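Local structure of putative nucleotide sugar epimerase/ dehydratase (Bordetella bronchiseptica, 2Q1S) at residues S28-T33 with Y100-H105; T88-L93 with T130-E135; E216-G221 with Q363-H368; Y240-G245 with T304-E309; Y283-G288 with L335-D340. The protein binds NADH in a Rossmann fold and is probably a nucleotide-sugar epimerase or dehydratase of the short-chain dehydrogenase/reductase type, acting in O-antigen biosynthesis. All blocks are in the same frame, centred on the assembly; numbering follows the deposited sequence. Where two conformers were deposited one is given.

Interaction 1 of 5, residues S28-T33 with Y100-H105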
# COMPACT_ATOMS: atom_id res chain seq x y z
N SER A 28 1.09 29.43 18.21
CA SER A 28 1.62 30.52 17.44
C SER A 28 2.94 30.12 16.78
O SER A 28 3.56 30.97 16.14
CB SER A 28 1.89 31.70 18.36
OG SER A 28 3.04 31.44 19.15
N LYS A 29 3.40 28.86 16.94
CA LYS A 29 4.52 28.36 16.11
C LYS A 29 4.16 28.53 14.64
O LYS A 29 5.03 28.62 13.77
CB LYS A 29 4.89 26.88 16.38
CG LYS A 29 5.86 26.63 17.52
CD LYS A 29 6.50 25.23 17.45
CE LYS A 29 7.15 24.90 18.79
NZ LYS A 29 7.45 23.45 18.89
N LEU A 30 2.86 28.53 14.35
CA LEU A 30 2.39 28.68 12.98
C LEU A 30 2.20 30.12 12.50
O LEU A 30 2.04 30.35 11.29
CB LEU A 30 1.15 27.81 12.73
CG LEU A 30 1.56 26.36 12.39
CD1 LEU A 30 2.08 25.63 13.63
CD2 LEU A 30 0.46 25.59 11.78
N ALA A 31 2.24 31.09 13.43
CA ALA A 31 2.13 32.49 13.04
C ALA A 31 3.19 32.83 12.00
O ALA A 31 4.36 32.46 12.15
CB ALA A 31 2.23 33.40 14.26
N ASN A 32 2.77 33.50 10.92
CA ASN A 32 3.69 34.00 9.92
C ASN A 32 4.40 32.90 9.12
O ASN A 32 5.38 33.18 8.42
CB ASN A 32 4.71 34.96 10.56
CG ASN A 32 4.02 36.15 11.21
OD1 ASN A 32 3.28 36.88 10.56
ND2 ASN A 32 4.25 36.33 12.52
N THR A 33 3.87 31.67 9.16
CA THR A 33 4.50 30.62 8.37
C THR A 33 3.82 30.42 7.00
O THR A 33 2.72 30.93 6.74
CB THR A 33 4.50 29.28 9.13
OG1 THR A 33 3.15 28.87 9.37
CG2 THR A 33 5.32 29.41 10.46
N TYR A 100 7.78 26.06 2.10
CA TYR A 100 6.77 25.70 3.09
C TYR A 100 7.38 25.31 4.41
O TYR A 100 8.35 24.54 4.48
CB TYR A 100 5.93 24.51 2.60
CG TYR A 100 5.32 24.77 1.23
CD1 TYR A 100 4.14 25.54 1.08
CD2 TYR A 100 5.93 24.25 0.07
CE1 TYR A 100 3.60 25.83 -0.20
CE2 TYR A 100 5.37 24.52 -1.20
CZ TYR A 100 4.22 25.29 -1.31
OH TYR A 100 3.73 25.50 -2.59
N ASP A 101 6.81 25.84 5.47
CA ASP A 101 7.15 25.45 6.81
C ASP A 101 6.38 24.20 7.25
O ASP A 101 6.91 23.39 8.01
CB ASP A 101 6.88 26.62 7.76
CG ASP A 101 7.66 27.83 7.38
OD1 ASP A 101 8.90 27.77 7.41
OD2 ASP A 101 7.02 28.83 7.00
N TYR A 102 5.14 24.11 6.82
CA TYR A 102 4.25 23.00 7.20
C TYR A 102 3.46 22.55 6.03
O TYR A 102 3.07 23.35 5.17
CB TYR A 102 3.30 23.40 8.34
CG TYR A 102 4.04 23.75 9.60
CD1 TYR A 102 4.52 22.75 10.45
CD2 TYR A 102 4.34 25.09 9.94
CE1 TYR A 102 5.24 23.04 11.59
CE2 TYR A 102 5.07 25.41 11.08
CZ TYR A 102 5.52 24.38 11.95
OH TYR A 102 6.25 24.67 13.09
N VAL A 103 3.28 21.23 5.95
CA VAL A 103 2.38 20.66 4.95
C VAL A 103 1.38 19.78 5.68
O VAL A 103 1.76 19.03 6.54
CB VAL A 103 3.17 19.78 3.90
CG1 VAL A 103 2.23 18.92 3.01
CG2 VAL A 103 4.09 20.64 3.06
N PHE A 104 0.11 19.97 5.37
CA PHE A 104 -0.98 19.09 5.86
C PHE A 104 -1.50 18.32 4.67
O PHE A 104 -1.92 18.91 3.72
CB PHE A 104 -2.11 19.93 6.48
CG PHE A 104 -1.69 20.68 7.71
CD1 PHE A 104 -1.12 21.96 7.61
CD2 PHE A 104 -1.80 20.12 8.99
CE1 PHE A 104 -0.72 22.68 8.73
CE2 PHE A 104 -1.43 20.84 10.14
CZ PHE A 104 -0.84 22.12 10.00
N HIS A 105 -1.40 16.97 4.73
CA HIS A 105 -1.87 16.14 3.65
C HIS A 105 -3.19 15.47 4.03
O HIS A 105 -3.17 14.48 4.84
CB HIS A 105 -0.77 15.11 3.30
CG HIS A 105 -1.25 14.10 2.31
ND1 HIS A 105 -2.21 14.39 1.37
CD2 HIS A 105 -0.95 12.79 2.16
CE1 HIS A 105 -2.48 13.30 0.66
NE2 HIS A 105 -1.72 12.32 1.13
O HOH W 1 7.56 27.09 13.09
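At the N-terminal entry to the Rossmann fold, just before strand 34-38, a type II beta turn from L30 to T33 lies against the start of strand 102-105, where L30 meets Y102 and F104. L30 divides its branches between the two rings. CD1 sits over one face of Y102, 4.2 Å from the ring centroid and displaced toward the rim, a CH-pi contact. CD2 turns to the edge of the other ring, 4.1 Å from F104 CZ. Y102 and F104, two apart on the strand, face the same side, and similar first torsions (chi1 -62° and -64°) incline both rings toward L30. T33 OG1 lies at the Y102 edge, near the ring plane. This hydroxyl donates to L30 O at 2.7 Å, and T33 N reaches the same oxygen from the same face, so two bonds from one residue close the turn. The phenol end of Y102 is tied to the turn by a water, 2.8 Å from Y102 OH and donating to K29 O. T33 CB rests 3.3 Å from D101 OD2, whose carboxylate accepts from N34 N and forms salt bridges with R142 and K144 through OD1. Helix 263-276 also packs on L30, Y102 and F104. L30 thus fills in between strand 102-105 and helix 263-276, part of the helix-sheet-helix layering of a Rossmann fold.

Interaction 2 of 5, residues T88-L93 with T130-E135; sequences TDDALL and TLKLYE
K132 carries the polar part of this contact, its ammonium group binding two oxygens at and just before the start of helix 90-95. K132 NZ donates to T88 O at 2.7 Å, lying in the carbonyl plane, and to D90 OD1 at 2.6 Å in a salt bridge. The aspartate is met from above its carboxylate plane, 39° out of it, with the two side chains crossing at about a right angle. A bend at chi3 (75°) in an otherwise extended lysine chain turns the amine toward both acceptors. The pair of bonds limits the swing of the lysine end. Apolar packing is carried by L93: CD1 lies 3.7 Å from K132 CB, against the aliphatic root of the lysine, while CD2 reaches the backbone of the facing helix, 4.1 Å from L133 CA. T88 CB adds a looser touch on K132 CD. A capping bond orders the helix start itself: D89, at the N-cap position, accepts from L92 N through OD2 at 2.9 Å. T88 OG1 is bound by E124 and S86, the latter part of the NAD site. Helix 128-137 thus has helix 90-95 beside it through K132 and L93, strand 145-151 and helix 180-199 against T130 and Y134, and L120 of the second subunit against K132.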
# COMPACT_ATOMS: atom_id res chain seq x y z
N THR A 88 -1.25 14.53 -7.49
CA THR A 88 -0.46 13.60 -8.33
C THR A 88 0.02 14.18 -9.65
O THR A 88 0.73 13.52 -10.42
CB THR A 88 -1.23 12.28 -8.60
OG1 THR A 88 -2.34 12.58 -9.46
CG2 THR A 88 -1.68 11.68 -7.29
N ASP A 89 -0.38 15.41 -9.95
CA ASP A 89 0.01 15.99 -11.23
C ASP A 89 1.53 16.27 -11.33
O ASP A 89 2.10 16.97 -10.50
CB ASP A 89 -0.80 17.28 -11.50
CG ASP A 89 -0.47 17.89 -12.84
OD1 ASP A 89 -0.89 17.35 -13.88
OD2 ASP A 89 0.27 18.90 -12.86
N ASP A 90 2.20 15.69 -12.33
CA ASP A 90 3.66 15.82 -12.42
C ASP A 90 4.14 17.27 -12.55
O ASP A 90 5.09 17.65 -11.88
CB ASP A 90 4.19 14.99 -13.59
CG ASP A 90 4.14 13.49 -13.30
OD1 ASP A 90 4.16 13.12 -12.09
OD2 ASP A 90 4.10 12.71 -14.28
N ALA A 91 3.48 18.05 -13.39
CA ALA A 91 3.86 19.46 -13.55
C ALA A 91 3.72 20.20 -12.24
O ALA A 91 4.63 20.95 -11.83
CB ALA A 91 3.00 20.10 -14.61
N LEU A 92 2.59 20.00 -11.56
CA LEU A 92 2.37 20.70 -10.29
C LEU A 92 3.47 20.34 -9.31
O LEU A 92 4.10 21.21 -8.71
CB LEU A 92 0.97 20.44 -9.70
CG LEU A 92 0.73 21.13 -8.35
CD1 LEU A 92 0.54 22.63 -8.39
CD2 LEU A 92 -0.44 20.49 -7.64
N LEU A 93 3.72 19.04 -9.13
CA LEU A 93 4.76 18.59 -8.25
C LEU A 93 6.14 19.20 -8.60
O LEU A 93 6.83 19.67 -7.70
CB LEU A 93 4.80 17.06 -8.23
CG LEU A 93 3.66 16.37 -7.46
CD1 LEU A 93 3.56 14.90 -7.96
CD2 LEU A 93 3.78 16.45 -5.92
N THR A 130 -0.21 10.30 -1.61
CA THR A 130 0.78 10.35 -0.55
C THR A 130 2.20 10.08 -1.06
O THR A 130 3.16 10.79 -0.71
CB THR A 130 0.42 9.36 0.56
OG1 THR A 130 -0.94 9.62 0.95
CG2 THR A 130 1.35 9.52 1.76
N LEU A 131 2.34 9.03 -1.87
CA LEU A 131 3.67 8.66 -2.37
C LEU A 131 4.27 9.81 -3.21
O LEU A 131 5.45 10.15 -3.00
CB LEU A 131 3.52 7.37 -3.22
CG LEU A 131 4.90 6.92 -3.73
CD1 LEU A 131 5.86 6.62 -2.59
CD2 LEU A 131 4.68 5.68 -4.64
N LYS A 132 3.52 10.33 -4.17
CA LYS A 132 4.07 11.36 -5.06
C LYS A 132 4.37 12.65 -4.28
O LYS A 132 5.36 13.32 -4.54
CB LYS A 132 3.18 11.61 -6.25
CG LYS A 132 3.09 10.34 -7.13
CD LYS A 132 2.38 10.61 -8.45
CE LYS A 132 3.21 11.37 -9.49
NZ LYS A 132 2.51 11.52 -10.79
N LEU A 133 3.51 12.97 -3.32
CA LEU A 133 3.75 14.15 -2.50
C LEU A 133 5.05 13.98 -1.74
O LEU A 133 5.94 14.87 -1.76
CB LEU A 133 2.56 14.37 -1.56
CG LEU A 133 2.78 15.56 -0.59
CD1 LEU A 133 2.90 16.92 -1.28
CD2 LEU A 133 1.68 15.57 0.45
N TYR A 134 5.19 12.88 -1.01
CA TYR A 134 6.36 12.64 -0.18
C TYR A 134 7.63 12.60 -1.02
O TYR A 134 8.69 13.11 -0.62
CB TYR A 134 6.18 11.35 0.60
CG TYR A 134 5.21 11.44 1.76
CD1 TYR A 134 4.46 12.63 2.01
CD2 TYR A 134 5.03 10.36 2.62
CE1 TYR A 134 3.62 12.71 3.11
CE2 TYR A 134 4.17 10.40 3.70
CZ TYR A 134 3.44 11.58 3.94
OH TYR A 134 2.59 11.63 5.03
N GLU A 135 7.53 12.00 -2.21
CA GLU A 135 8.69 11.92 -3.10
C GLU A 135 9.19 13.31 -3.51
O GLU A 135 10.40 13.54 -3.62
CB GLU A 135 8.34 11.07 -4.33
CG GLU A 135 9.48 10.82 -5.30
CD GLU A 135 10.66 10.02 -4.73
OE1 GLU A 135 10.66 9.46 -3.60
OE2 GLU A 135 11.68 10.00 -5.47

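Interaction 3 of 5, residues E216-G221 with Q363-H368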
# COMPACT_ATOMS: atom_id res chain seq x y z
N GLU A 216 -19.10 20.39 6.13
CA GLU A 216 -19.37 19.12 5.43
C GLU A 216 -20.68 19.25 4.71
O GLU A 216 -21.74 19.36 5.35
CB GLU A 216 -19.43 17.92 6.40
CG GLU A 216 -19.65 16.63 5.62
CD GLU A 216 -19.47 15.35 6.41
OE1 GLU A 216 -19.53 15.36 7.66
OE2 GLU A 216 -19.29 14.31 5.75
N ILE A 217 -20.59 19.27 3.37
CA ILE A 217 -21.75 19.52 2.51
C ILE A 217 -22.18 18.21 1.85
O ILE A 217 -21.42 17.64 1.07
CB ILE A 217 -21.39 20.56 1.41
CG1 ILE A 217 -20.97 21.89 2.05
CG2 ILE A 217 -22.57 20.71 0.39
CD1 ILE A 217 -20.24 22.90 1.09
N LEU A 218 -23.40 17.77 2.12
CA LEU A 218 -23.93 16.59 1.42
C LEU A 218 -23.84 16.82 -0.08
O LEU A 218 -24.18 17.90 -0.55
CB LEU A 218 -25.39 16.31 1.83
CG LEU A 218 -25.63 16.02 3.33
CD1 LEU A 218 -27.12 15.89 3.60
CD2 LEU A 218 -24.92 14.75 3.82
N GLY A 219 -23.32 15.82 -0.82
CA GLY A 219 -23.27 15.95 -2.29
C GLY A 219 -22.06 16.73 -2.79
O GLY A 219 -21.93 16.96 -3.99
N ALA A 220 -21.17 17.17 -1.90
CA ALA A 220 -20.00 17.92 -2.34
C ALA A 220 -19.18 17.17 -3.40
O ALA A 220 -18.92 15.98 -3.27
CB ALA A 220 -19.12 18.31 -1.15
N GLY A 221 -18.81 17.88 -4.47
CA GLY A 221 -17.90 17.34 -5.50
C GLY A 221 -18.59 16.53 -6.57
O GLY A 221 -19.79 16.69 -6.80
N GLN A 363 -28.96 22.76 -3.41
CA GLN A 363 -28.57 22.93 -4.81
C GLN A 363 -27.38 22.02 -5.17
O GLN A 363 -27.32 21.46 -6.27
CB GLN A 363 -28.20 24.39 -5.09
CG GLN A 363 -28.19 24.78 -6.57
N ILE A 364 -26.45 21.89 -4.23
CA ILE A 364 -25.30 21.00 -4.41
C ILE A 364 -25.75 19.54 -4.51
O ILE A 364 -25.36 18.83 -5.44
CB ILE A 364 -24.26 21.27 -3.30
CG1 ILE A 364 -23.65 22.66 -3.54
CG2 ILE A 364 -23.21 20.16 -3.24
CD1 ILE A 364 -22.92 23.28 -2.37
N MET A 365 -26.59 19.11 -3.57
CA MET A 365 -27.16 17.75 -3.55
C MET A 365 -27.90 17.41 -4.83
O MET A 365 -27.80 16.29 -5.33
CB MET A 365 -28.13 17.57 -2.38
CG MET A 365 -27.46 17.63 -1.01
SD MET A 365 -28.71 17.80 0.31
CE MET A 365 -29.34 16.13 0.44
N ARG A 366 -28.64 18.38 -5.37
CA ARG A 366 -29.48 18.13 -6.55
C ARG A 366 -28.69 17.85 -7.82
O ARG A 366 -29.23 17.32 -8.79
CB ARG A 366 -30.43 19.31 -6.75
CG ARG A 366 -31.70 19.22 -5.90
N LYS A 367 -27.39 18.15 -7.81
CA LYS A 367 -26.62 17.90 -9.02
C LYS A 367 -26.53 16.40 -9.28
O LYS A 367 -26.28 15.97 -10.40
CB LYS A 367 -25.25 18.58 -8.97
CG LYS A 367 -24.24 17.87 -8.16
CD LYS A 367 -22.86 18.51 -8.30
CE LYS A 367 -22.30 18.88 -6.96
NZ LYS A 367 -20.88 19.32 -7.07
N HIS A 368 -26.75 15.60 -8.22
CA HIS A 368 -26.67 14.15 -8.29
C HIS A 368 -28.02 13.43 -8.42
O HIS A 368 -28.06 12.21 -8.37
CB HIS A 368 -25.94 13.60 -7.06
CG HIS A 368 -24.62 14.26 -6.79
ND1 HIS A 368 -23.52 14.10 -7.62
CD2 HIS A 368 -24.21 15.05 -5.77
CE1 HIS A 368 -22.50 14.78 -7.12
NE2 HIS A 368 -22.90 15.39 -6.01
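G219 O accepts the shortest bond of this contact, from H368 NE2 at 2.7 Å with an N-H...O angle of 156°. The oxygen lies in the imidazole plane, at the ring edge, and G221 O stands at that edge too, 3.3 Å from H368 CE1. K367 folds over the same ring, its CG above the centre of one face, and its amine then donates to G221 O at 2.9 Å from above the carbonyl plane. E70 completes the polar group, with a salt bridge to K367 NZ and a hydrogen bond from G221 N. On the apolar side, I217 CG2 meets I364 CG2 at 3.7 Å, the side chains crossing at about a right angle. L218 and M365 run side by side in the same direction, L218 CB 3.8 Å from M365 CG; a bend at chi3 (77°) carries M365 CE alongside L218 CD1. Between these pairs G219 brings its CA to 4.5 Å from M365 CA, a closeness that leaves no room for a side chain there. A type II beta turn from I217 to A220, with glycine at its third position, docks in this way on the end of helix 358-366, a C-terminal helix packed against a loop near the NADH site of this enzyme, by family an extended short-chain dehydrogenase/reductase.

Interaction 4 of 5, residues Y240-G245 with T304-E309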
# COMPACT_ATOMS: atom_id res chain seq x y z
N TYR A 240 -29.71 17.07 8.08
CA TYR A 240 -30.47 17.46 6.90
C TYR A 240 -31.92 16.97 7.00
O TYR A 240 -32.87 17.77 6.86
CB TYR A 240 -29.82 16.96 5.60
CG TYR A 240 -30.63 17.28 4.37
CD1 TYR A 240 -30.61 18.56 3.81
CD2 TYR A 240 -31.48 16.32 3.80
CE1 TYR A 240 -31.40 18.87 2.70
CE2 TYR A 240 -32.24 16.61 2.69
CZ TYR A 240 -32.21 17.88 2.14
OH TYR A 240 -32.99 18.17 1.04
N LYS A 241 -32.10 15.67 7.26
CA LYS A 241 -33.44 15.06 7.28
C LYS A 241 -34.29 15.63 8.42
O LYS A 241 -35.50 15.84 8.26
CB LYS A 241 -33.34 13.53 7.36
CG LYS A 241 -32.88 12.89 6.05
CD LYS A 241 -32.64 11.39 6.15
CE LYS A 241 -32.77 10.77 4.75
NZ LYS A 241 -32.27 9.37 4.70
N ALA A 242 -33.65 15.87 9.57
CA ALA A 242 -34.33 16.48 10.72
C ALA A 242 -34.82 17.89 10.41
O ALA A 242 -35.97 18.25 10.73
CB ALA A 242 -33.42 16.50 11.92
N LEU A 243 -33.96 18.69 9.78
CA LEU A 243 -34.33 20.03 9.31
C LEU A 243 -35.47 20.04 8.28
O LEU A 243 -36.15 21.04 8.14
CB LEU A 243 -33.10 20.76 8.74
CG LEU A 243 -32.06 21.31 9.74
CD1 LEU A 243 -30.97 22.01 8.97
CD2 LEU A 243 -32.73 22.29 10.71
N LYS A 244 -35.65 18.92 7.58
CA LYS A 244 -36.71 18.77 6.59
C LYS A 244 -37.95 18.11 7.21
O LYS A 244 -38.92 17.82 6.51
CB LYS A 244 -36.25 17.94 5.38
CG LYS A 244 -35.07 18.48 4.57
CD LYS A 244 -35.28 19.87 4.01
CE LYS A 244 -36.26 19.90 2.83
NZ LYS A 244 -36.22 21.22 2.17
N GLY A 245 -37.85 17.82 8.52
CA GLY A 245 -38.98 17.25 9.25
C GLY A 245 -39.22 15.78 8.94
O GLY A 245 -40.34 15.28 9.09
N THR A 304 -33.45 20.43 16.56
CA THR A 304 -34.15 20.88 15.35
C THR A 304 -35.65 21.05 15.51
O THR A 304 -36.26 21.75 14.71
CB THR A 304 -33.89 19.96 14.13
OG1 THR A 304 -34.30 18.63 14.43
CG2 THR A 304 -32.42 19.98 13.73
N GLY A 305 -36.25 20.39 16.50
CA GLY A 305 -37.70 20.39 16.69
C GLY A 305 -38.38 19.35 15.81
O GLY A 305 -39.55 19.46 15.49
N ASN A 306 -37.62 18.32 15.41
CA ASN A 306 -38.20 17.25 14.60
C ASN A 306 -39.00 16.29 15.49
O ASN A 306 -38.43 15.56 16.31
CB ASN A 306 -37.07 16.51 13.87
CG ASN A 306 -37.57 15.54 12.81
OD1 ASN A 306 -38.71 15.63 12.35
ND2 ASN A 306 -36.70 14.61 12.40
N ASN A 307 -40.33 16.31 15.33
CA ASN A 307 -41.24 15.59 16.22
C ASN A 307 -41.58 14.17 15.75
O ASN A 307 -42.41 13.48 16.36
CB ASN A 307 -42.53 16.39 16.43
CG ASN A 307 -42.27 17.78 16.98
OD1 ASN A 307 -41.59 17.95 18.00
ND2 ASN A 307 -42.81 18.80 16.31
N THR A 308 -40.94 13.72 14.67
CA THR A 308 -41.20 12.39 14.11
C THR A 308 -40.61 11.28 14.98
O THR A 308 -39.74 11.52 15.82
CB THR A 308 -40.67 12.27 12.67
OG1 THR A 308 -39.29 12.68 12.62
CG2 THR A 308 -41.49 13.14 11.72
N GLU A 309 -41.09 10.06 14.77
CA GLU A 309 -40.73 8.91 15.61
C GLU A 309 -39.29 8.45 15.39
O GLU A 309 -38.69 8.70 14.34
CB GLU A 309 -41.70 7.75 15.36
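The carboxamide of N306 lays one face on the end of helix 234-243, ND2 over A242 CA at 3.5 Å and OD1 over G245 CA at 3.5 Å. It spans the Schellman motif that ends the helix, where G245 takes a positive phi (75°) and its N bonds back to A242 O at 2.9 Å. The side chain gets there because CG stands anti to the backbone N (chi1 -169°), which extends the amide from the loop onto the last helical turn. Its NH2 group is satisfied outside the two segments, by N301 OD1 and M246 O, and these two bonds hold the amide in its orientation. The rest is close packing. T304, at the end of helix 293-304, sets OG1 3.4 Å from A242 CB; that oxygen is hydrogen-bonded to I300 O. Its methyl CG2 touches A242 CB as well and meets L243 CD2 at 3.8 Å, where the two side chains cross at about a right angle. A242 CB thus touches both T304 and N306 and lies against helix 293-304, whose I300 and N301 also touch it. L243 goes on to T354 and K355 of helix 343-356, so two helix ends and a third helix come together here. Further along the loop, T308 CG2 touches G245 O at 3.6 Å.

Interaction 5 of 5, residues Y283-G288 with L335-D340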
# COMPACT_ATOMS: atom_id res chain seq x y z
N TYR A 283 -0.32 10.13 16.52
CA TYR A 283 -1.18 10.59 17.62
C TYR A 283 -2.62 10.37 17.26
O TYR A 283 -3.06 10.71 16.19
CB TYR A 283 -1.00 12.09 17.89
CG TYR A 283 0.40 12.47 18.29
CD1 TYR A 283 1.36 12.75 17.29
CD2 TYR A 283 0.78 12.53 19.63
CE1 TYR A 283 2.68 13.07 17.65
CE2 TYR A 283 2.08 12.87 19.97
CZ TYR A 283 3.02 13.13 18.99
OH TYR A 283 4.31 13.47 19.37
N ASN A 284 -3.37 9.78 18.18
CA ASN A 284 -4.84 9.79 18.09
C ASN A 284 -5.37 11.19 18.41
O ASN A 284 -5.00 11.77 19.45
CB ASN A 284 -5.48 8.81 19.07
CG ASN A 284 -5.09 7.37 18.82
OD1 ASN A 284 -4.82 6.97 17.71
ND2 ASN A 284 -5.09 6.57 19.88
N ILE A 285 -6.21 11.72 17.52
CA ILE A 285 -6.94 12.97 17.76
C ILE A 285 -8.43 12.54 17.93
O ILE A 285 -9.12 12.17 16.98
CB ILE A 285 -6.75 13.95 16.53
CG1 ILE A 285 -5.24 14.29 16.37
CG2 ILE A 285 -7.58 15.24 16.70
CD1 ILE A 285 -4.53 14.78 17.62
N ALA A 286 -8.85 12.49 19.20
CA ALA A 286 -10.07 11.78 19.59
C ALA A 286 -10.77 12.48 20.74
O ALA A 286 -10.12 13.14 21.54
CB ALA A 286 -9.74 10.34 19.99
N SER A 287 -12.09 12.34 20.80
CA SER A 287 -12.86 12.86 21.93
C SER A 287 -12.79 12.01 23.19
O SER A 287 -12.96 12.53 24.30
CB SER A 287 -14.34 13.05 21.58
OG SER A 287 -14.97 11.79 21.37
N GLY A 288 -12.63 10.70 23.03
CA GLY A 288 -12.63 9.79 24.18
C GLY A 288 -14.02 9.50 24.73
O GLY A 288 -14.16 8.88 25.81
N LEU A 335 1.29 16.94 23.58
CA LEU A 335 0.95 18.10 22.78
C LEU A 335 0.11 19.11 23.54
O LEU A 335 -0.14 20.21 23.04
CB LEU A 335 0.17 17.66 21.52
CG LEU A 335 0.78 16.51 20.71
CD1 LEU A 335 -0.12 16.20 19.52
CD2 LEU A 335 2.18 16.85 20.21
N GLY A 336 -0.33 18.72 24.74
CA GLY A 336 -1.28 19.54 25.50
C GLY A 336 -2.62 19.69 24.81
O GLY A 336 -3.36 20.65 25.07
N PHE A 337 -2.94 18.75 23.92
CA PHE A 337 -4.19 18.82 23.17
C PHE A 337 -5.29 17.94 23.78
O PHE A 337 -5.03 16.78 24.09
CB PHE A 337 -3.97 18.44 21.69
CG PHE A 337 -5.25 18.24 20.95
CD1 PHE A 337 -5.94 19.33 20.42
CD2 PHE A 337 -5.82 16.99 20.86
CE1 PHE A 337 -7.14 19.15 19.77
CE2 PHE A 337 -7.03 16.80 20.20
CZ PHE A 337 -7.69 17.89 19.66
N SER A 338 -6.50 18.50 23.97
CA SER A 338 -7.71 17.72 24.29
C SER A 338 -8.89 18.25 23.46
O SER A 338 -9.04 19.46 23.25
CB SER A 338 -8.06 17.73 25.79
OG SER A 338 -8.07 19.04 26.23
N ALA A 339 -9.71 17.32 22.95
CA ALA A 339 -10.90 17.67 22.17
C ALA A 339 -12.09 17.77 23.13
O ALA A 339 -12.73 16.77 23.44
CB ALA A 339 -11.13 16.62 21.12
N ASP A 340 -12.37 19.00 23.58
CA ASP A 340 -13.33 19.28 24.66
C ASP A 340 -14.74 19.75 24.22
O ASP A 340 -15.60 20.00 25.07
CB ASP A 340 -12.70 20.27 25.65
CG ASP A 340 -11.47 19.69 26.33
OD1 ASP A 340 -11.34 18.45 26.36
OD2 ASP A 340 -10.64 20.47 26.85
O HOH W 2 -9.01 14.65 23.58
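Segments 283-288 and 335-340 run in nearly the same direction, 26° apart, and converge from 9.4 Å between the CA atoms of Y283 and L335 to 5.2 Å between those of S287 and A339. Where they are close, a water joins the backbones, donating to A286 O and accepting from A339 N, each at 2.8 Å, and A339 CB rests on the same A286 O. Where they are wide apart, side chains bridge the distance. L335 CD1 lies over one face of Y283, 4.0 Å from the ring centroid and 18° off its normal, a CH-pi contact, while its CD2 reaches toward the phenol end. The Y283 hydroxyl is held by E334 and T278, and K330 makes a cation-pi contact with the ring. I285 CG2 meets F337 CE2 at 3.9 Å with the side chains at about a right angle; CG of F337 stands anti to the backbone N (chi1 169°), which swings the ring across to the isoleucine. Within the loop, S338 OG donates to D340 OD2. Helix 263-276 also packs on Y283, I285, L335 and A339. The loop between helices 329-335 and 343-356 thereby packs along the C-terminal end of strand 281-284, which pairs in parallel with strand 203-212 in the Rossmann sheet.

Interactions 1 and 2 meet directly: H105 NE2 lies 2.8 Å from T130 OG1, probably a hydrogen bond, and L133 packs on H105 and V103, tying strand 102-105 to helix 128-137. Interactions 3 and 4 also touch, through Y240 against L218 and M365. Interaction 5 reaches the same sheet as interaction 1, with helix 263-276 packing on both. Interactions 1, 2 and 3 are mostly buried; 4 and 5 are only partly so. Chemistry follows place: aliphatic groups meet rings in 1 and 5, both at the sheet, lysine binds carbonyl oxygens in 2 and 3, and small side chains fit closely at the helix ends of 4, about 41 Å from interaction 1 between centres.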